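Local coordinates for protein Kit ligand (Mus musculus, PDB 2O27) that acts as a dimeric growth factor that binds and dimerizes the receptor tyrosine kinase KIT, promoting blood-cell, germ-cell, mast-cell and pigment-cell development, at residues H40-L43 with R44-I48; L54-L57 with L58-S62. All coordinates share one frame; numbering follows the deposited sequence.

Interaction 1 (H40-L43 with R44-I48); sequences HCWL and RDMVI
W42 and M46 meet where a loop turns into helix 43-58: the M46 backbone N donates to W42 O at 2.9 Å, and one residue on V47 N donates to L43 O at 2.8 Å. Both are i to i+4 bonds and fairly straight, with N-H...O angles of 164° and 156°, so the helical pattern is established from its first turn. W42 occupies the N-cap position. A water takes part just before it, accepting from R44 N at 3.1 Å and giving a weak bond to H40 O; it thereby links the incoming loop to one of the first amides of the helix.

Among the side chains, W42 and M46 carry the apolar contact. The indole CG sits between the backbone N and the carbonyl carbon (chi1 54°), which brings the six-membered ring over to M46. Its CE3 comes within 3.7 Å of M46 CG, which approaches obliquely, while M46 CB lies at the ring edge, in its plane. The methionine chain bends about CB-CG and again about CG-SD, carrying the sulfur off from the indole. Both side chains pack on helix 110-124, and W42 NE1 is satisfied by L37 O. V47 CB rests 3.4 Å from L43 O; V47 and L43 both face helix 70-91. On the more open flank, R44 NH1 reaches D45 OD1 at 3.0 Å in a salt bridge whose hydrogen bond is weak. R44 NE also pairs with E89, and I48 CD1 lies over one face of the guanidinium group.

With C41 disulfide-bonded to C136 just upstream, this is a helix N-terminus set into the hydrophobic core of a four-helix-bundle cytokine, its first turn packed between two other helices.

Interaction 2 (L54-L57 with L58-S62); sequences LTTL and LDKFS
L57 and F61 meet at the end of helix 43-58, where the chain leaves the helix through a type I turn from L58 to F61. The packed side is apolar. L57 CD2 lies 3.8 Å from F61 CE1, at the edge of the phenyl ring and in its plane, so the leucine methyl meets the rim of the ring. The same edge faces the backbone: L57 O is 3.3 Å from F61 CD1, close to the ring plane. With CG beside its own backbone N (chi1 -59°), F61 folds its ring back toward the helix end. L54 and L57 are buried against helix 70-91, which L58 also touches through Y71.

Backbone bonding slackens along this turn. L58 N donates to L54 O at 2.8 Å and nearly straight (171°), whereas the next i to i+4 bond, from D59 N to T55 O, is weak at 3.4 Å. The turn itself is closed by F61 N, which donates to L58 O at 3.0 Å.

The outer side, with T55, T56 and D59, is exposed and makes few side-chain contacts across the two segments. T55 OG1 turns back to S51 O on its own helix, and D59 O has a weak hydrogen bond to N22 of the second subunit. The chemistry implies a helix end that is also a subunit boundary: the leucines pack within the subunit, F61 bridges them to N19 of the second subunit, and the salt bridge from the K60 ammonium group to D23 of that subunit, with backbone bonds from K60 and S62, adds polar contacts across the non-covalent homodimer.

How the interactions relate
Following the chain from the N terminus, strand 26-30 leads through a loop to interaction 1, which starts helix 43-58; interaction 2 then ends the same helix and releases the chain toward helix 70-91. The two lie in series, neither nested nor crossed, and each is local, spanning a helix end without closing a long loop. Their centres are 22 Å apart, on opposite sides of the chain's centre, and they do not touch. Both ends pack on helices 70-91 and 110-124, so the two contacts join both ends of one bundle helix to the same two neighbouring helices. They differ outward: 40-48 adjoins the C41-C136 disulfide, whereas 54-62 borders the second subunit.

Interaction 1 (H40-L43 with R44-I48)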
loop_
_atom_site.group_PDB
_atom_site.type_symbol
_atom_site.label_atom_id
_atom_site.label_comp_id
_atom_site.label_asym_id
_atom_site.label_seq_id
_atom_site.Cartn_x
_atom_site.Cartn_y
_atom_site.Cartn_z
ATOM N N HIS A 40 -20.507 -23.772 7.332
ATOM C CA HIS A 40 -21.319 -24.049 6.140
ATOM C C HIS A 40 -22.298 -22.920 5.837
ATOM O O HIS A 40 -22.895 -22.881 4.761
ATOM C CB HIS A 40 -22.124 -25.339 6.304
ATOM C CG HIS A 40 -23.342 -25.175 7.156
ATOM N ND1 HIS A 40 -23.324 -25.352 8.521
ATOM C CD2 HIS A 40 -24.596 -24.770 6.846
ATOM C CE1 HIS A 40 -24.513 -25.061 9.017
ATOM N NE2 HIS A 40 -25.305 -24.704 8.022
ATOM N N CYS A 41 -22.484 -22.021 6.801
ATOM C CA CYS A 41 -23.398 -20.895 6.620
ATOM C C CYS A 41 -22.758 -19.732 5.872
ATOM O O CYS A 41 -23.448 -18.964 5.211
ATOM C CB CYS A 41 -23.865 -20.350 7.970
ATOM S SG CYS A 41 -24.888 -21.466 8.984
ATOM N N TRP A 42 -21.440 -19.602 5.967
ATOM C CA TRP A 42 -20.794 -18.457 5.352
ATOM C C TRP A 42 -19.590 -18.682 4.436
ATOM O O TRP A 42 -19.242 -17.790 3.674
ATOM C CB TRP A 42 -20.389 -17.476 6.467
ATOM C CG TRP A 42 -19.548 -18.097 7.547
ATOM C CD1 TRP A 42 -19.984 -18.622 8.740
ATOM C CD2 TRP A 42 -18.113 -18.255 7.542
ATOM N NE1 TRP A 42 -18.915 -19.091 9.472
ATOM C CE2 TRP A 42 -17.756 -18.881 8.763
ATOM C CE3 TRP A 42 -17.102 -17.932 6.623
ATOM C CZ2 TRP A 42 -16.426 -19.183 9.090
ATOM C CZ3 TRP A 42 -15.775 -18.231 6.949
ATOM C CH2 TRP A 42 -15.453 -18.854 8.178
ATOM N N LEU A 43 -18.958 -19.851 4.508
ATOM C CA LEU A 43 -17.764 -20.105 3.713
ATOM C C LEU A 43 -17.841 -19.804 2.221
ATOM O O LEU A 43 -16.987 -19.086 1.689
ATOM C CB LEU A 43 -17.282 -21.542 3.878
ATOM C CG LEU A 43 -15.811 -21.701 4.282
ATOM C CD1 LEU A 43 -15.284 -23.014 3.729
ATOM C CD2 LEU A 43 -14.981 -20.542 3.772
ATOM N N ARG A 44 -18.834 -20.374 1.548
ATOM C CA ARG A 44 -18.990 -20.175 0.122
ATOM C C ARG A 44 -19.047 -18.699 -0.262
ATOM O O ARG A 44 -18.343 -18.251 -1.185
ATOM C CB ARG A 44 -20.239 -20.903 -0.376
ATOM C CG ARG A 44 -20.460 -20.830 -1.873
ATOM C CD ARG A 44 -21.565 -19.845 -2.179
ATOM N NE ARG A 44 -21.903 -19.721 -3.596
ATOM C CZ ARG A 44 -22.785 -18.833 -4.046
ATOM N NH1 ARG A 44 -23.391 -18.030 -3.183
ATOM N NH2 ARG A 44 -23.044 -18.721 -5.343
ATOM N N ASP A 45 -19.892 -17.950 0.433
ATOM C CA ASP A 45 -20.019 -16.540 0.154
ATOM C C ASP A 45 -18.717 -15.813 0.468
ATOM O O ASP A 45 -18.276 -14.988 -0.316
ATOM C CB ASP A 45 -21.154 -15.923 0.969
ATOM C CG ASP A 45 -22.519 -16.351 0.476
ATOM O OD1 ASP A 45 -22.699 -16.464 -0.742
ATOM O OD2 ASP A 45 -23.425 -16.560 1.298
ATOM N N MET A 46 -18.099 -16.134 1.600
ATOM C CA MET A 46 -16.861 -15.464 1.984
ATOM C C MET A 46 -15.709 -15.712 1.017
ATOM O O MET A 46 -14.894 -14.821 0.760
ATOM C CB MET A 46 -16.429 -15.878 3.390
ATOM C CG MET A 46 -16.872 -14.888 4.481
ATOM S SD MET A 46 -16.211 -13.196 4.247
ATOM C CE MET A 46 -14.496 -13.543 4.147
ATOM N N VAL A 47 -15.641 -16.936 0.503
ATOM C CA VAL A 47 -14.595 -17.288 -0.432
ATOM C C VAL A 47 -14.844 -16.479 -1.716
ATOM O O VAL A 47 -13.907 -16.006 -2.353
ATOM C CB VAL A 47 -14.595 -18.823 -0.678
ATOM C CG1 VAL A 47 -15.608 -19.210 -1.733
ATOM C CG2 VAL A 47 -13.210 -19.282 -1.000
ATOM N N ILE A 48 -16.105 -16.288 -2.072
ATOM C CA ILE A 48 -16.424 -15.515 -3.264
ATOM C C ILE A 48 -16.014 -14.051 -3.031
ATOM O O ILE A 48 -15.421 -13.424 -3.915
ATOM C CB ILE A 48 -17.940 -15.628 -3.618
ATOM C CG1 ILE A 48 -18.215 -16.986 -4.278
ATOM C CG2 ILE A 48 -18.366 -14.511 -4.545
ATOM C CD1 ILE A 48 -19.735 -17.262 -4.556
HETATM O O HOH W 1 -20.992 -21.909 3.116
#

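Interaction 2 (L54-L57 with L58-S62)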
loop_
_atom_site.group_PDB
_atom_site.type_symbol
_atom_site.label_atom_id
_atom_site.label_comp_id
_atom_site.label_asym_id
_atom_site.label_seq_id
_atom_site.Cartn_x
_atom_site.Cartn_y
_atom_site.Cartn_z
ATOM N N LEU A 54 -9.439 -9.720 -3.742
ATOM C CA LEU A 54 -8.105 -9.991 -4.239
ATOM C C LEU A 54 -7.985 -9.476 -5.673
ATOM O O LEU A 54 -6.989 -8.866 -6.026
ATOM C CB LEU A 54 -7.780 -11.493 -4.136
ATOM C CG LEU A 54 -7.564 -11.977 -2.677
ATOM C CD1 LEU A 54 -7.489 -13.534 -2.623
ATOM C CD2 LEU A 54 -6.269 -11.382 -2.120
ATOM N N THR A 55 -9.011 -9.690 -6.485
ATOM C CA THR A 55 -9.001 -9.192 -7.855
ATOM C C THR A 55 -8.732 -7.687 -7.852
ATOM O O THR A 55 -7.842 -7.203 -8.547
ATOM C CB THR A 55 -10.349 -9.460 -8.549
ATOM O OG1 THR A 55 -10.444 -10.854 -8.849
ATOM C CG2 THR A 55 -10.478 -8.654 -9.844
ATOM N N THR A 56 -9.520 -6.962 -7.064
ATOM C CA THR A 56 -9.387 -5.521 -6.941
ATOM C C THR A 56 -7.998 -5.137 -6.417
ATOM O O THR A 56 -7.368 -4.214 -6.940
ATOM C CB THR A 56 -10.500 -4.977 -5.995
ATOM O OG1 THR A 56 -11.768 -5.015 -6.675
ATOM C CG2 THR A 56 -10.200 -3.563 -5.546
ATOM N N LEU A 57 -7.513 -5.854 -5.397
ATOM C CA LEU A 57 -6.200 -5.577 -4.806
ATOM C C LEU A 57 -5.067 -5.745 -5.825
ATOM O O LEU A 57 -4.190 -4.885 -5.931
ATOM C CB LEU A 57 -5.913 -6.516 -3.625
ATOM C CG LEU A 57 -5.340 -6.029 -2.281
ATOM C CD1 LEU A 57 -4.355 -7.102 -1.777
ATOM C CD2 LEU A 57 -4.655 -4.663 -2.374
ATOM N N LEU A 58 -5.086 -6.866 -6.549
ATOM C CA LEU A 58 -4.060 -7.173 -7.543
ATOM C C LEU A 58 -3.860 -6.063 -8.583
ATOM O O LEU A 58 -2.735 -5.720 -8.934
ATOM C CB LEU A 58 -4.391 -8.478 -8.278
ATOM C CG LEU A 58 -3.292 -8.914 -9.268
ATOM C CD1 LEU A 58 -2.052 -9.328 -8.495
ATOM C CD2 LEU A 58 -3.789 -10.075 -10.143
ATOM N N ASP A 59 -4.962 -5.516 -9.065
ATOM C CA ASP A 59 -4.934 -4.465 -10.068
ATOM C C ASP A 59 -4.263 -3.188 -9.542
ATOM O O ASP A 59 -4.082 -2.220 -10.278
ATOM C CB ASP A 59 -6.365 -4.191 -10.516
ATOM C CG ASP A 59 -6.480 -2.976 -11.417
ATOM O OD1 ASP A 59 -7.002 -1.943 -10.962
ATOM O OD2 ASP A 59 -6.050 -3.063 -12.581
ATOM N N LYS A 60 -3.872 -3.193 -8.271
ATOM C CA LYS A 60 -3.233 -2.014 -7.722
ATOM C C LYS A 60 -1.711 -2.094 -7.781
ATOM O O LYS A 60 -1.039 -1.148 -7.443
ATOM C CB LYS A 60 -3.706 -1.764 -6.285
ATOM C CG LYS A 60 -5.029 -0.994 -6.200
ATOM C CD LYS A 60 -6.198 -1.770 -6.771
ATOM C CE LYS A 60 -7.364 -0.854 -7.200
ATOM N NZ LYS A 60 -7.727 0.118 -6.158
ATOM N N PHE A 61 -1.174 -3.219 -8.230
ATOM C CA PHE A 61 0.266 -3.382 -8.274
ATOM C C PHE A 61 0.762 -3.738 -9.655
ATOM O O PHE A 61 -0.020 -4.181 -10.495
ATOM C CB PHE A 61 0.708 -4.485 -7.301
ATOM C CG PHE A 61 0.319 -4.221 -5.871
ATOM C CD1 PHE A 61 -0.970 -4.507 -5.418
ATOM C CD2 PHE A 61 1.210 -3.620 -4.994
ATOM C CE1 PHE A 61 -1.346 -4.193 -4.126
ATOM C CE2 PHE A 61 0.825 -3.302 -3.685
ATOM C CZ PHE A 61 -0.454 -3.594 -3.268
ATOM N N SER A 62 2.067 -3.554 -9.873
ATOM C CA SER A 62 2.693 -3.903 -11.139
ATOM C C SER A 62 3.387 -5.235 -10.909
ATOM O O SER A 62 3.841 -5.535 -9.806
ATOM C CB SER A 62 3.734 -2.851 -11.568
ATOM O OG SER A 62 3.114 -1.631 -11.926
#